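Local coordinates for protein RNA 2'-o-ribose methyltransferase (Thermus thermophilus, PDB 1IPA) that probably methylates the 2'-hydroxyl of a ribose in RNA, as a TrmH-family methyltransferase with a deep trefoil knot, at residues R35-E38 / R39-A43. Residues are numbered along the deposited sequence; the frame is centred on the assembly and turned at random.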
ATOM      1  N   ARG A  35      -7.100  11.240   7.972  1.00 28.17           N
ATOM      2  CA  ARG A  35      -5.671  11.212   7.676  1.00 29.10           C
ATOM      3  C   ARG A  35      -5.426  10.776   6.231  1.00 26.91           C
ATOM      4  O   ARG A  35      -4.608  11.374   5.532  1.00 26.94           O
ATOM      5  CB  ARG A  35      -4.911  10.291   8.637  1.00 29.97           C
ATOM      6  CG  ARG A  35      -3.407  10.552   8.607  1.00 35.47           C
ATOM      7  CD  ARG A  35      -3.129  11.994   9.007  1.00 36.54           C
ATOM      8  NE  ARG A  35      -1.993  12.592   8.314  1.00 39.70           N
ATOM      9  CZ  ARG A  35      -0.725  12.518   8.713  1.00 44.46           C
ATOM     10  NH1 ARG A  35      -0.400  11.859   9.823  1.00 45.18           N
ATOM     11  NH2 ARG A  35       0.225  13.121   8.003  1.00 44.86           N
ATOM     12  N   GLU A  36      -6.131   9.737   5.787  1.00 24.76           N
ATOM     13  CA  GLU A  36      -5.985   9.270   4.412  1.00 25.27           C
ATOM     14  C   GLU A  36      -6.318  10.418   3.460  1.00 24.67           C
ATOM     15  O   GLU A  36      -5.592  10.672   2.510  1.00 24.81           O
ATOM     16  CB  GLU A  36      -6.915   8.088   4.129  1.00 25.47           C
ATOM     17  CG  GLU A  36      -6.561   6.803   4.861  1.00 29.14           C
ATOM     18  CD  GLU A  36      -6.681   6.935   6.370  1.00 33.62           C
ATOM     19  OE1 GLU A  36      -7.484   7.775   6.840  1.00 33.43           O
ATOM     20  OE2 GLU A  36      -5.982   6.190   7.088  1.00 34.66           O
ATOM     21  N   ILE A  37      -7.417  11.116   3.727  1.00 25.12           N
ATOM     22  CA  ILE A  37      -7.821  12.239   2.890  1.00 24.79           C
ATOM     23  C   ILE A  37      -6.730  13.312   2.869  1.00 26.20           C
ATOM     24  O   ILE A  37      -6.415  13.870   1.815  1.00 26.53           O
ATOM     25  CB  ILE A  37      -9.144  12.861   3.395  1.00 23.58           C
ATOM     26  CG1 ILE A  37     -10.307  11.908   3.103  1.00 20.67           C
ATOM     27  CG2 ILE A  37      -9.369  14.210   2.752  1.00 23.93           C
ATOM     28  CD1 ILE A  37     -11.609  12.282   3.775  1.00 16.12           C
ATOM     29  N   GLU A  38      -6.138  13.589   4.024  1.00 27.16           N
ATOM     30  CA  GLU A  38      -5.092  14.602   4.090  1.00 28.58           C
ATOM     31  C   GLU A  38      -3.867  14.221   3.277  1.00 28.52           C
ATOM     32  O   GLU A  38      -3.362  15.027   2.495  1.00 27.75           O
ATOM     33  CB  GLU A  38      -4.674  14.857   5.528  1.00 31.18           C
ATOM     34  CG  GLU A  38      -3.742  16.034   5.653  1.00 39.06           C
ATOM     35  CD  GLU A  38      -3.306  16.261   7.071  1.00 44.24           C
ATOM     36  OE1 GLU A  38      -2.710  15.324   7.645  1.00 47.21           O
ATOM     37  OE2 GLU A  38      -3.559  17.366   7.608  1.00 45.65           O
ATOM     38  N   ARG A  39      -3.383  12.995   3.459  1.00 30.14           N
ATOM     39  CA  ARG A  39      -2.220  12.532   2.711  1.00 31.45           C
ATOM     40  C   ARG A  39      -2.494  12.609   1.213  1.00 31.20           C
ATOM     41  O   ARG A  39      -1.591  12.873   0.424  1.00 32.81           O
ATOM     42  CB  ARG A  39      -1.870  11.099   3.093  1.00 32.20           C
ATOM     43  CG  ARG A  39      -1.453  10.928   4.537  1.00 38.34           C
ATOM     44  CD  ARG A  39      -1.442   9.449   4.932  1.00 43.72           C
ATOM     45  NE  ARG A  39      -1.153   9.252   6.351  1.00 47.78           N
ATOM     46  CZ  ARG A  39       0.039   9.457   6.901  1.00 49.98           C
ATOM     47  NH1 ARG A  39       1.052   9.861   6.147  1.00 51.50           N
ATOM     48  NH2 ARG A  39       0.215   9.268   8.204  1.00 51.06           N
ATOM     49  N   ALA A  40      -3.745  12.387   0.822  1.00 31.91           N
ATOM     50  CA  ALA A  40      -4.108  12.443  -0.587  1.00 32.26           C
ATOM     51  C   ALA A  40      -3.967  13.873  -1.089  1.00 31.41           C
ATOM     52  O   ALA A  40      -3.503  14.110  -2.206  1.00 32.54           O
ATOM     53  CB  ALA A  40      -5.533  11.938  -0.789  1.00 30.60           C
ATOM     54  N   LEU A  41      -4.363  14.824  -0.253  1.00 33.27           N
ATOM     55  CA  LEU A  41      -4.264  16.238  -0.599  1.00 34.07           C
ATOM     56  C   LEU A  41      -2.794  16.613  -0.705  1.00 35.40           C
ATOM     57  O   LEU A  41      -2.387  17.328  -1.621  1.00 36.62           O
ATOM     58  CB  LEU A  41      -4.958  17.085   0.468  1.00 33.79           C
ATOM     59  CG  LEU A  41      -6.485  16.954   0.423  1.00 33.52           C
ATOM     60  CD1 LEU A  41      -7.128  17.715   1.585  1.00 32.08           C
ATOM     61  CD2 LEU A  41      -6.984  17.479  -0.925  1.00 31.81           C
ATOM     62  N   GLN A  42      -2.001  16.113   0.235  1.00 36.54           N
ATOM     63  CA  GLN A  42      -0.568  16.360   0.246  1.00 38.47           C
ATOM     64  C   GLN A  42       0.129  15.762  -0.977  1.00 37.89           C
ATOM     65  O   GLN A  42       1.227  16.185  -1.336  1.00 37.32           O
ATOM     66  CB  GLN A  42       0.051  15.789   1.526  1.00 41.18           C
ATOM     67  CG  GLN A  42      -0.188  16.665   2.744  1.00 47.17           C
ATOM     68  CD  GLN A  42       0.235  16.003   4.039  1.00 51.84           C
ATOM     69  OE1 GLN A  42       1.333  15.446   4.141  1.00 55.33           O
ATOM     70  NE2 GLN A  42      -0.634  16.068   5.046  1.00 54.16           N
ATOM     71  N   ALA A  43      -0.508  14.788  -1.621  1.00 36.72           N
ATOM     72  CA  ALA A  43       0.076  14.144  -2.797  1.00 37.29           C
ATOM     73  C   ALA A  43      -0.389  14.756  -4.113  1.00 36.46           C
ATOM     74  O   ALA A  43       0.042  14.332  -5.181  1.00 37.92           O
ATOM     75  CB  ALA A  43      -0.232  12.641  -2.787  1.00 36.32           C
TER
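Arg35 and Arg39, one helical turn apart, lay their guanidinium groups on each other in an offset stack, the centres 3.6 Å apart and the planes only 23° from parallel. The overlap is displaced toward the rims: Arg39 NH2 sits over one face of the Arg35 group, 3.1 Å from Arg35 NH1, so two like charges lie close. Bends at chi2 and chi3 turn Arg35 outward across the surface, while Arg39, extended from CG to NE, reaches back toward the N-terminal end of the helix to meet it. The negative charge of Glu38 probably eases the crowding, since its OE1 forms a salt bridge with Arg35 NE at 2.9 Å and helps fix that guanidinium. Cutting Arg39 back to an alanine removes the group stacked on Arg35, whose guanidinium is likely to turn more freely about its remaining salt bridge to Glu38. Gln42, itself exposed, lays its amide NE2 against Glu38 CG at 3.2 Å on this looser, partly solvent-exposed side, with the amide turned 55° from the carboxylate. Beneath runs regular i to i+4 backbone bonding; the bond from Arg39 N to Arg35 O is nearly straight, at 173°. The opposite side of the helix is largely apolar and closely packed, although within this turn Ile37 CG2 and Leu41 CD1 approach only to 4.3 Å. Buried Glu36 lies there too, in a long, weak ion pair with Arg90, and with Ile37 and Ala40 it presses on Ile31 of strand 28-32, an outermost strand of the mixed sheet. Leu47 of strand 47-53 meets Ile37 and Leu41, and Val64 of helix 59-66 touches Ile37. Ala40 also contacts Phe167, so helix 34-42, within the probable substrate-binding region, packs between its own sheet and a loop of the SpoU methylase region.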